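Local coordinates for protein Trypsin/chymotrypsin inhibitor (Alocasia macrorrhizos, PDB 5YCZ) that inhibits the digestive serine proteases trypsin and alpha-chymotrypsin as a dimeric Kunitz-type (beta-trefoil) plant protein, at residues 3-6 against 10-13; 20-25 against 43-48; 28-33 against 54-59; 92-97 against 150-155. All coordinates share one frame; numbering follows the deposited sequence.

Contact 1 of 4, residues 3-6 against 10-13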
loop_
_atom_site.group_PDB
_atom_site.type_symbol
_atom_site.label_atom_id
_atom_site.label_comp_id
_atom_site.label_asym_id
_atom_site.label_seq_id
_atom_site.Cartn_x
_atom_site.Cartn_y
_atom_site.Cartn_z
ATOM N N PRO A 3 -0.558 -21.969 -9.989
ATOM C CA PRO A 3 -0.929 -20.694 -9.377
ATOM C C PRO A 3 -1.931 -20.910 -8.260
ATOM O O PRO A 3 -2.510 -21.986 -8.081
ATOM C CB PRO A 3 -1.541 -19.890 -10.529
ATOM C CG PRO A 3 -2.000 -20.903 -11.488
ATOM C CD PRO A 3 -1.047 -22.070 -11.373
ATOM N N VAL A 4 -2.098 -19.880 -7.501
ATOM C CA VAL A 4 -3.166 -19.791 -6.518
ATOM C C VAL A 4 -4.399 -19.243 -7.229
ATOM O O VAL A 4 -4.290 -18.459 -8.172
ATOM C CB VAL A 4 -2.693 -18.910 -5.339
ATOM C CG1 VAL A 4 -3.742 -18.820 -4.255
ATOM C CG2 VAL A 4 -1.368 -19.454 -4.780
ATOM N N LEU A 5 -5.581 -19.674 -6.818
ATOM C CA LEU A 5 -6.815 -19.232 -7.451
ATOM C C LEU A 5 -7.768 -18.620 -6.432
ATOM O O LEU A 5 -7.738 -18.962 -5.239
ATOM C CB LEU A 5 -7.526 -20.397 -8.153
ATOM C CG LEU A 5 -6.636 -21.423 -8.848
ATOM C CD1 LEU A 5 -7.469 -22.605 -9.336
ATOM C CD2 LEU A 5 -5.874 -20.763 -9.992
ATOM N N ASP A 6 -8.643 -17.738 -6.923
ATOM C CA ASP A 6 -9.658 -17.117 -6.085
ATOM C C ASP A 6 -10.878 -18.030 -6.024
ATOM O O ASP A 6 -10.844 -19.173 -6.482
ATOM C CB ASP A 6 -9.990 -15.707 -6.590
ATOM C CG ASP A 6 -10.250 -15.655 -8.086
ATOM O OD1 ASP A 6 -10.767 -16.650 -8.633
ATOM O OD2 ASP A 6 -9.947 -14.613 -8.714
ATOM N N ASN A 10 -10.194 -17.970 -11.157
ATOM C CA ASN A 10 -9.183 -17.137 -11.803
ATOM C C ASN A 10 -7.887 -17.145 -11.003
ATOM O O ASN A 10 -7.863 -17.441 -9.808
ATOM C CB ASN A 10 -9.661 -15.691 -11.936
ATOM C CG ASN A 10 -10.817 -15.537 -12.891
ATOM O OD1 ASN A 10 -11.797 -16.286 -12.832
ATOM N ND2 ASN A 10 -10.716 -14.544 -13.781
ATOM N N GLU A 11 -6.798 -16.787 -11.673
ATOM C CA GLU A 11 -5.517 -16.732 -10.994
ATOM C C GLU A 11 -5.445 -15.504 -10.085
ATOM O O GLU A 11 -6.351 -14.662 -10.050
ATOM C CB GLU A 11 -4.377 -16.717 -12.009
ATOM C CG GLU A 11 -4.360 -17.917 -12.933
ATOM C CD GLU A 11 -3.207 -17.869 -13.913
ATOM O OE1 GLU A 11 -3.024 -16.816 -14.569
ATOM O OE2 GLU A 11 -2.483 -18.882 -14.023
ATOM N N LEU A 12 -4.340 -15.413 -9.338
ATOM C CA LEU A 12 -4.097 -14.326 -8.389
ATOM C C LEU A 12 -3.208 -13.303 -9.070
ATOM O O LEU A 12 -1.990 -13.472 -9.141
ATOM C CB LEU A 12 -3.445 -14.837 -7.107
ATOM C CG LEU A 12 -4.312 -14.797 -5.850
ATOM C CD1 LEU A 12 -5.608 -15.556 -6.095
ATOM C CD2 LEU A 12 -3.591 -15.344 -4.629
ATOM N N GLN A 13 -3.811 -12.241 -9.575
ATOM C CA GLN A 13 -3.022 -11.265 -10.303
ATOM C C GLN A 13 -2.123 -10.507 -9.338
ATOM O O GLN A 13 -2.468 -10.288 -8.179
ATOM C CB GLN A 13 -3.935 -10.310 -11.067
ATOM C CG GLN A 13 -3.265 -9.609 -12.231
ATOM C CD GLN A 13 -3.764 -10.112 -13.577
ATOM O OE1 GLN A 13 -4.911 -10.556 -13.698
ATOM N NE2 GLN A 13 -2.907 -10.034 -14.600
#

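Contact 2 of 4, residues 20-25 against 43-48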
loop_
_atom_site.group_PDB
_atom_site.type_symbol
_atom_site.label_atom_id
_atom_site.label_comp_id
_atom_site.label_asym_id
_atom_site.label_seq_id
_atom_site.Cartn_x
_atom_site.Cartn_y
_atom_site.Cartn_z
ATOM N N ALA A 20 -8.943 -11.747 2.219
ATOM C CA ALA A 20 -8.563 -13.054 2.764
ATOM C C ALA A 20 -9.669 -13.554 3.685
ATOM O O ALA A 20 -9.594 -13.445 4.905
ATOM C CB ALA A 20 -7.227 -12.979 3.492
ATOM N N THR A 21 -10.698 -14.145 3.075
ATOM C CA THR A 21 -11.834 -14.664 3.830
ATOM C C THR A 21 -11.452 -15.925 4.586
ATOM O O THR A 21 -10.728 -16.789 4.083
ATOM C CB THR A 21 -13.001 -14.980 2.900
ATOM O OG1 THR A 21 -12.747 -16.205 2.176
ATOM C CG2 THR A 21 -13.190 -13.846 1.927
ATOM N N SER A 22 -11.976 -16.051 5.783
ATOM C CA SER A 22 -11.646 -17.199 6.607
ATOM C C SER A 22 -12.429 -18.426 6.130
ATOM O O SER A 22 -13.657 -18.385 6.016
ATOM C CB SER A 22 -11.931 -16.862 8.066
ATOM O OG SER A 22 -12.342 -18.016 8.761
ATOM N N VAL A 23 -11.714 -19.507 5.824
ATOM C CA VAL A 23 -12.371 -20.780 5.518
ATOM C C VAL A 23 -13.263 -21.215 6.679
ATOM O O VAL A 23 -14.480 -21.349 6.527
ATOM C CB VAL A 23 -11.329 -21.857 5.181
ATOM C CG1 VAL A 23 -11.985 -23.204 5.144
ATOM C CG2 VAL A 23 -10.688 -21.542 3.852
ATOM N N MET A 24 -12.668 -21.459 7.850
ATOM C CA MET A 24 -13.420 -21.781 9.061
ATOM C C MET A 24 -14.507 -20.745 9.327
ATOM O O MET A 24 -14.304 -19.817 10.111
ATOM C CB MET A 24 -12.472 -21.871 10.251
ATOM C CG MET A 24 -13.054 -22.530 11.472
ATOM S SD MET A 24 -13.001 -24.326 11.329
ATOM C CE MET A 24 -11.469 -24.574 10.406
ATOM N N ARG A 25 -15.666 -20.877 8.691
ATOM C CA ARG A 25 -16.499 -19.679 8.640
ATOM C C ARG A 25 -17.565 -19.692 9.735
ATOM O O ARG A 25 -18.763 -19.854 9.443
ATOM C CB ARG A 25 -17.138 -19.502 7.245
ATOM C CG ARG A 25 -17.277 -17.993 6.833
ATOM C CD ARG A 25 -18.009 -17.194 7.928
ATOM N NE ARG A 25 -17.956 -15.734 7.882
ATOM C CZ ARG A 25 -18.231 -14.964 8.946
ATOM N NH1 ARG A 25 -18.159 -13.637 8.869
ATOM N NH2 ARG A 25 -18.563 -15.510 10.114
ATOM N N VAL A 43 -0.978 -7.442 11.977
ATOM C CA VAL A 43 -2.004 -8.138 11.212
ATOM C C VAL A 43 -2.899 -8.911 12.171
ATOM O O VAL A 43 -2.417 -9.657 13.030
ATOM C CB VAL A 43 -1.361 -9.048 10.161
ATOM C CG1 VAL A 43 -2.423 -9.693 9.258
ATOM C CG2 VAL A 43 -0.450 -8.193 9.309
ATOM N N ALA A 44 -4.210 -8.718 12.039
ATOM C CA ALA A 44 -5.189 -9.273 12.966
ATOM C C ALA A 44 -6.397 -9.785 12.198
ATOM O O ALA A 44 -6.690 -9.323 11.095
ATOM C CB ALA A 44 -5.646 -8.232 13.996
ATOM N N GLN A 45 -7.111 -10.738 12.790
ATOM C CA GLN A 45 -8.388 -11.174 12.240
ATOM C C GLN A 45 -9.494 -10.250 12.735
ATOM O O GLN A 45 -9.680 -10.096 13.951
ATOM C CB GLN A 45 -8.706 -12.625 12.625
ATOM C CG GLN A 45 -10.142 -13.050 12.301
ATOM C CD GLN A 45 -10.423 -14.534 12.511
ATOM O OE1 GLN A 45 -10.572 -15.020 13.646
ATOM N NE2 GLN A 45 -10.538 -15.260 11.399
ATOM N N ALA A 46 -10.239 -9.651 11.784
ATOM C CA ALA A 46 -11.434 -8.841 12.043
ATOM C C ALA A 46 -12.425 -9.575 12.945
ATOM O O ALA A 46 -12.332 -10.796 13.100
ATOM C CB ALA A 46 -12.104 -8.474 10.718
ATOM N N PRO A 47 -13.385 -8.892 13.561
ATOM C CA PRO A 47 -14.462 -9.622 14.234
ATOM C C PRO A 47 -15.380 -10.281 13.207
ATOM O O PRO A 47 -15.347 -9.979 12.009
ATOM C CB PRO A 47 -15.181 -8.540 15.037
ATOM C CG PRO A 47 -14.933 -7.309 14.262
ATOM C CD PRO A 47 -13.537 -7.437 13.724
ATOM N N PHE A 48 -16.189 -11.228 13.690
ATOM C CA PHE A 48 -16.916 -12.098 12.774
ATOM C C PHE A 48 -17.752 -11.303 11.777
ATOM O O PHE A 48 -17.819 -11.660 10.595
ATOM C CB PHE A 48 -17.791 -13.074 13.562
ATOM C CG PHE A 48 -17.014 -14.002 14.450
ATOM C CD1 PHE A 48 -15.715 -14.371 14.125
ATOM C CD2 PHE A 48 -17.574 -14.504 15.614
ATOM C CE1 PHE A 48 -14.985 -15.234 14.939
ATOM C CE2 PHE A 48 -16.853 -15.367 16.437
ATOM C CZ PHE A 48 -15.552 -15.731 16.097
#

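Contact 3 of 4, residues 28-33 against 54-59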
loop_
_atom_site.group_PDB
_atom_site.type_symbol
_atom_site.label_atom_id
_atom_site.label_comp_id
_atom_site.label_asym_id
_atom_site.label_seq_id
_atom_site.Cartn_x
_atom_site.Cartn_y
_atom_site.Cartn_z
ATOM N N GLY A 28 -13.818 -13.848 10.615
ATOM C CA GLY A 28 -13.658 -12.716 9.726
ATOM C C GLY A 28 -12.343 -12.712 8.949
ATOM O O GLY A 28 -11.406 -13.459 9.234
ATOM N N GLY A 29 -12.293 -11.848 7.938
ATOM C CA GLY A 29 -11.071 -11.644 7.183
ATOM C C GLY A 29 -9.960 -10.968 7.994
ATOM O O GLY A 29 -10.009 -10.851 9.221
ATOM N N LEU A 30 -8.941 -10.496 7.268
ATOM C CA LEU A 30 -7.762 -9.897 7.889
ATOM C C LEU A 30 -7.816 -8.374 7.830
ATOM O O LEU A 30 -8.421 -7.791 6.926
ATOM C CB LEU A 30 -6.472 -10.394 7.229
ATOM C CG LEU A 30 -6.365 -11.913 7.084
ATOM C CD1 LEU A 30 -4.974 -12.362 6.648
ATOM C CD2 LEU A 30 -6.703 -12.564 8.379
ATOM N N THR A 31 -7.165 -7.739 8.802
ATOM C CA THR A 31 -7.123 -6.289 8.930
ATOM C C THR A 31 -5.864 -5.919 9.732
ATOM O O THR A 31 -4.943 -6.733 9.879
ATOM C CB THR A 31 -8.439 -5.779 9.553
ATOM O OG1 THR A 31 -8.446 -4.338 9.642
ATOM C CG2 THR A 31 -8.663 -6.394 10.933
ATOM N N LEU A 32 -5.823 -4.684 10.229
ATOM C CA LEU A 32 -4.694 -4.124 10.953
ATOM C C LEU A 32 -5.193 -3.614 12.295
ATOM O O LEU A 32 -6.241 -2.974 12.350
ATOM C CB LEU A 32 -4.065 -2.973 10.168
ATOM C CG LEU A 32 -3.331 -3.341 8.886
ATOM C CD1 LEU A 32 -2.645 -2.134 8.240
ATOM C CD2 LEU A 32 -2.314 -4.415 9.227
ATOM N N ALA A 33 -4.455 -3.883 13.374
ATOM C CA ALA A 33 -4.930 -3.513 14.705
ATOM C C ALA A 33 -3.780 -3.181 15.649
ATOM O O ALA A 33 -2.692 -3.755 15.563
ATOM C CB ALA A 33 -5.770 -4.625 15.345
ATOM N N ARG A 54 -10.089 -6.346 5.321
ATOM C CA ARG A 54 -9.566 -5.326 4.428
ATOM C C ARG A 54 -8.829 -5.963 3.259
ATOM O O ARG A 54 -8.368 -7.108 3.349
ATOM C CB ARG A 54 -8.619 -4.377 5.174
ATOM C CG ARG A 54 -9.365 -3.325 5.938
ATOM C CD ARG A 54 -8.389 -2.454 6.668
ATOM N NE ARG A 54 -8.990 -1.926 7.880
ATOM C CZ ARG A 54 -9.466 -0.693 7.997
ATOM N NH1 ARG A 54 -9.393 0.152 6.966
ATOM N NH2 ARG A 54 -10.007 -0.301 9.151
ATOM N N PRO A 55 -8.693 -5.245 2.147
ATOM C CA PRO A 55 -8.081 -5.847 0.954
ATOM C C PRO A 55 -6.574 -6.017 1.098
ATOM O O PRO A 55 -5.875 -5.146 1.624
ATOM C CB PRO A 55 -8.412 -4.849 -0.162
ATOM C CG PRO A 55 -9.502 -3.986 0.383
ATOM C CD PRO A 55 -9.304 -3.938 1.866
ATOM N N LEU A 56 -6.081 -7.140 0.595
ATOM C CA LEU A 56 -4.662 -7.408 0.479
ATOM C C LEU A 56 -4.259 -7.432 -0.984
ATOM O O LEU A 56 -5.086 -7.618 -1.880
ATOM C CB LEU A 56 -4.301 -8.744 1.131
ATOM C CG LEU A 56 -4.563 -8.805 2.629
ATOM C CD1 LEU A 56 -4.887 -10.209 3.041
ATOM C CD2 LEU A 56 -3.349 -8.301 3.384
ATOM N N ALA A 57 -2.969 -7.243 -1.221
ATOM C CA ALA A 57 -2.405 -7.457 -2.542
ATOM C C ALA A 57 -1.061 -8.139 -2.374
ATOM O O ALA A 57 -0.390 -7.957 -1.353
ATOM C CB ALA A 57 -2.265 -6.151 -3.321
ATOM N N PHE A 58 -0.686 -8.941 -3.379
ATOM C CA PHE A 58 0.473 -9.822 -3.320
ATOM C C PHE A 58 1.467 -9.500 -4.423
ATOM O O PHE A 58 1.096 -9.105 -5.527
ATOM C CB PHE A 58 0.063 -11.268 -3.447
ATOM C CG PHE A 58 -1.040 -11.640 -2.533
ATOM C CD1 PHE A 58 -0.765 -12.084 -1.251
ATOM C CD2 PHE A 58 -2.361 -11.512 -2.937
ATOM C CE1 PHE A 58 -1.789 -12.419 -0.391
ATOM C CE2 PHE A 58 -3.393 -11.843 -2.094
ATOM C CZ PHE A 58 -3.115 -12.296 -0.812
ATOM N N PHE A 59 2.746 -9.710 -4.108
ATOM C CA PHE A 59 3.848 -9.286 -4.962
ATOM C C PHE A 59 4.881 -10.403 -4.994
ATOM O O PHE A 59 5.727 -10.499 -4.091
ATOM C CB PHE A 59 4.457 -7.980 -4.458
ATOM C CG PHE A 59 3.486 -6.845 -4.464
ATOM C CD1 PHE A 59 2.628 -6.645 -3.394
ATOM C CD2 PHE A 59 3.399 -6.000 -5.564
ATOM C CE1 PHE A 59 1.698 -5.598 -3.414
ATOM C CE2 PHE A 59 2.481 -4.955 -5.604
ATOM C CZ PHE A 59 1.633 -4.746 -4.526
HETATM O O HOH W 1 -9.235 -9.569 4.415
#

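Contact 4 of 4, residues 92-97 against 150-155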
loop_
_atom_site.group_PDB
_atom_site.type_symbol
_atom_site.label_atom_id
_atom_site.label_comp_id
_atom_site.label_asym_id
_atom_site.label_seq_id
_atom_site.Cartn_x
_atom_site.Cartn_y
_atom_site.Cartn_z
ATOM N N PHE A 92 7.422 -10.795 9.549
ATOM C CA PHE A 92 7.250 -11.646 10.718
ATOM C C PHE A 92 8.231 -11.197 11.785
ATOM O O PHE A 92 9.442 -11.364 11.623
ATOM C CB PHE A 92 7.446 -13.122 10.383
ATOM C CG PHE A 92 7.103 -14.028 11.530
ATOM C CD1 PHE A 92 5.780 -14.254 11.872
ATOM C CD2 PHE A 92 8.102 -14.627 12.281
ATOM C CE1 PHE A 92 5.453 -15.072 12.933
ATOM C CE2 PHE A 92 7.788 -15.436 13.353
ATOM C CZ PHE A 92 6.457 -15.665 13.681
ATOM N N ASP A 93 7.712 -10.604 12.859
ATOM C CA ASP A 93 8.536 -10.225 14.007
ATOM C C ASP A 93 8.867 -11.506 14.757
ATOM O O ASP A 93 7.999 -12.105 15.399
ATOM C CB ASP A 93 7.799 -9.218 14.889
ATOM C CG ASP A 93 8.627 -8.749 16.122
ATOM O OD1 ASP A 93 9.687 -9.333 16.426
ATOM O OD2 ASP A 93 8.200 -7.788 16.808
ATOM N N ARG A 94 10.123 -11.953 14.653
ATOM C CA ARG A 94 10.518 -13.192 15.318
ATOM C C ARG A 94 10.609 -13.032 16.828
ATOM O O ARG A 94 10.508 -14.028 17.544
ATOM C CB ARG A 94 11.859 -13.703 14.776
ATOM C CG ARG A 94 11.794 -14.307 13.371
ATOM C CD ARG A 94 13.116 -14.938 12.978
ATOM N NE ARG A 94 14.239 -14.098 13.388
ATOM C CZ ARG A 94 14.929 -13.315 12.562
ATOM N NH1 ARG A 94 15.934 -12.577 13.031
ATOM N NH2 ARG A 94 14.607 -13.269 11.270
ATOM N N GLU A 95 10.794 -11.815 17.343
ATOM C CA GLU A 95 10.808 -11.672 18.796
ATOM C C GLU A 95 9.406 -11.815 19.368
ATOM O O GLU A 95 9.211 -12.504 20.375
ATOM C CB GLU A 95 11.419 -10.336 19.208
ATOM C CG GLU A 95 12.410 -10.395 20.410
ATOM C CD GLU A 95 11.875 -11.065 21.738
ATOM O OE1 GLU A 95 10.676 -10.982 22.081
ATOM O OE2 GLU A 95 12.695 -11.613 22.516
ATOM N N ALA A 96 8.411 -11.191 18.731
ATOM C CA ALA A 96 7.037 -11.230 19.215
ATOM C C ALA A 96 6.270 -12.464 18.753
ATOM O O ALA A 96 5.307 -12.868 19.416
ATOM C CB ALA A 96 6.286 -9.974 18.778
ATOM N N GLY A 97 6.668 -13.082 17.650
ATOM C CA GLY A 97 6.018 -14.304 17.239
ATOM C C GLY A 97 4.750 -14.142 16.428
ATOM O O GLY A 97 4.039 -15.142 16.246
ATOM N N GLY A 150 14.671 -23.982 5.553
ATOM C CA GLY A 150 13.261 -24.062 5.242
ATOM C C GLY A 150 12.481 -22.893 5.809
ATOM O O GLY A 150 13.028 -21.866 6.216
ATOM N N CYS A 151 11.168 -23.066 5.838
ATOM C CA CYS A 151 10.307 -22.006 6.333
ATOM C C CYS A 151 10.193 -22.061 7.855
ATOM O O CYS A 151 10.479 -23.077 8.497
ATOM C CB CYS A 151 8.945 -22.118 5.680
ATOM S SG CYS A 151 9.085 -22.098 3.906
ATOM N N LEU A 152 9.787 -20.941 8.444
ATOM C CA LEU A 152 9.516 -20.982 9.871
ATOM C C LEU A 152 8.270 -21.789 10.161
ATOM O O LEU A 152 8.181 -22.412 11.226
ATOM C CB LEU A 152 9.364 -19.577 10.439
ATOM C CG LEU A 152 10.527 -18.610 10.222
ATOM C CD1 LEU A 152 10.301 -17.322 11.006
ATOM C CD2 LEU A 152 11.871 -19.268 10.600
ATOM N N GLY A 153 7.296 -21.791 9.241
ATOM C CA GLY A 153 6.082 -22.555 9.417
ATOM C C GLY A 153 4.853 -21.763 9.011
ATOM O O GLY A 153 4.933 -20.719 8.368
ATOM N N THR A 154 3.695 -22.270 9.411
ATOM C CA THR A 154 2.411 -21.828 8.891
ATOM C C THR A 154 1.728 -20.885 9.876
ATOM O O THR A 154 1.834 -21.058 11.097
ATOM C CB THR A 154 1.527 -23.051 8.594
ATOM O OG1 THR A 154 2.318 -24.061 7.942
ATOM C CG2 THR A 154 0.395 -22.682 7.660
ATOM N N LEU A 155 1.036 -19.880 9.332
ATOM C CA LEU A 155 0.316 -18.911 10.152
ATOM C C LEU A 155 -0.982 -19.507 10.663
ATOM O O LEU A 155 -1.759 -20.086 9.892
ATOM C CB LEU A 155 0.021 -17.644 9.361
ATOM C CG LEU A 155 1.240 -16.824 8.955
ATOM C CD1 LEU A 155 0.837 -15.527 8.280
ATOM C CD2 LEU A 155 2.143 -16.543 10.151
#

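Contact 1 of 4, residues 3-6 against 10-13
Val-4 holds CG1 anti to N (chi1 -178°), a setting that carries this methyl across to CD2 of Leu-12, 3.5 Å away, where the two side chains meet at a slant. In Asp-6 the first torsion turns the other way: at chi1 48° the carboxylate carbon is tucked between the backbone nitrogen and the carbonyl, and OD1 is folded back until it stands 2.9 Å from Asn-10 N. A backbone hydrogen bond holds this corner. Asp-6 N donates to Asn-10 O at 3.0 Å with 158° at the hydrogen, while CA of Leu-5 approaches that oxygen at 3.1 Å in a CA-H...O contact, so one carbonyl is approached by two successive residues. Val-4 O plays a similar part for residues 10-13, receiving a CA-H...O contact from Glu-11 CA at 3.5 Å. The Glu-11 side chain crosses the proline obliquely, bringing OE2 to 3.3 Å from Pro-3 CG, a ring methylene meeting a carboxylate oxygen. The contact thus joins an apolar pair on one flank to a polar corner on another, both within a loop that doubles back on itself over a few residues. Val-4 and Leu-12 both share backbone hydrogen bonds with Val-68 and rest on Phe-178, while the hydroxyl of Tyr-131 bonds to Leu-5 N. The folded N-terminal loop is thereby laid against strands 176-180 and 18-22, the latter reached through Tyr-18, which touches Asp-6 and Leu-12.

Contact 2 of 4, residues 20-25 against 43-48
Two loops of the beta-trefoil, those that leave strands 18-22 and 42-45, are tied together where Arg-25 reaches Phe-48. NH1 of Arg-25 donates to the backbone oxygen of Phe-48 at 2.6 Å, a short bond that is also bent, with 143° at the hydrogen. The oxygen sits at the guanidinium edge, 16° out of its plane, and the donor in turn is tilted from the plane of the carbonyl. A kink at chi2 (-53°) swings the arginine round to this position, although its first bond sets off away from the other loop; NH2 ends 4.3 Å from Phe-48 CB. The strands behind these loops belong to different sheets of the fold, 18-22 to the one containing 55-60 and 176-180, and 42-45 to the one containing 30-33 and 164-168, so the contact joins loops that leave two different sheets. Nearer the strands, Gln-45 extends its chain and lays NE2 4.0 Å from Ser-22 CB. That touch is packing; NE2 donates a hydrogen bond to Gly-28 O, in the chain that leads into strand 30-33. Arg-25 also packs on Tyr-51, and the side chains of Ser-22 and Gln-45 lean on His-174 and Val-164 respectively.

Contact 3 of 4, residues 28-33 against 54-59
Leu-30 and Arg-54 meet through their backbones, Arg-54 N giving a nearly straight hydrogen bond to Leu-30 O at 2.7 Å (169° at the hydrogen). The bond links strand 30-33, at the edge of one beta-trefoil sheet, to the start of strand 55-60 in another. A water molecule spans the same two residues, accepting from Leu-30 N at 3.0 Å and lying 2.8 Å from Arg-54 O, to which it can donate. Arg-54 also bonds through its side chain, to the residue after Leu-30. Thr-31 turns OG1 opposite its own nitrogen (chi1 -178°), where the hydroxyl receives Arg-54 NE at 3.0 Å; the oxygen lies in the guanidinium plane, at its edge. Arg-54 reaches it with a chain extended from CG to NE. On the apolar flank, CD1 of Leu-30 meets CD1 of Leu-56 at 4.2 Å, and both leucines also pack against Ala-20 of strand 18-22. The bond between Leu-56 and Ala-57 is predicted to be the reactive one, yet in this crystal the Leu-56 side chain is buried. Phe-59, farther along, packs on Pro-81 of the second subunit. With NE held by Thr-31 and NH1 in a salt bridge to Glu-80, the guanidinium is gripped at two points, which restricts its rotation and probably balances its charge.

Contact 4 of 4, residues 92-97 against 150-155
Phe-92, in the first strand of the short antiparallel pair 91-93 and 98-100, meets Leu-152 at the entry to strand 153-159. Leucine CD1 does the touching: it stands 3.7 Å from CD2 of the Phe-92 ring and 3.9 Å from CE2. A trans first torsion (chi1 -173°) carries the ring there. Arg-94 adds its aliphatic part, CG lying 4.1 Å from the same methyl of Leu-152, and the two side chains cross at roughly a right angle. Between Phe-92 and Arg-94, Asp-93 shapes the bend: its OD1 accepts Glu-95 N at 2.9 Å in an Asx turn, and Ala-96 N makes a weak bond to the same oxygen. Gly-97 N closes the turn on Asp-93 O at 2.8 Å, with backbone angles that call for glycine. On the other side Leu-152 follows Cys-151, whose disulfide to Cys-136 anchors the chain. Phe-92 and Leu-152 both also touch Ile-168 of strand 164-168, and the ring packs on Val-135. Across the contact the chemistry is apolar, one leucine methyl serving a ring and an arginine's methylenes; the polar bonds described here lie within the 92-97 turn, and the contact itself rests on van der Waals packing.

Contacts 2 and 3 are interlocked: their segments alternate along the chain and share both sheets, 42-45 pairing with 30-33, probably through Ala-44 O and Thr-31 N, and 18-22 with 55-60; their centres are about 9 Å apart. Contact 3 lies closest to the centre of the chain, whereas contact 1, about 15 Å out, packs the N-terminal loop on the fold; contact 4 lies across the centre from both. All four are partly buried, and the chemistry follows position. Leucine pairing and the bonds of one arginine coexist in contact 3, contact 2 depends on one arginine bond between exposed loop residues, contact 1 mixes backbone polarity with valine-leucine packing, and contact 4 relies on hydrophobic touch beside the 91-93/98-100 turn.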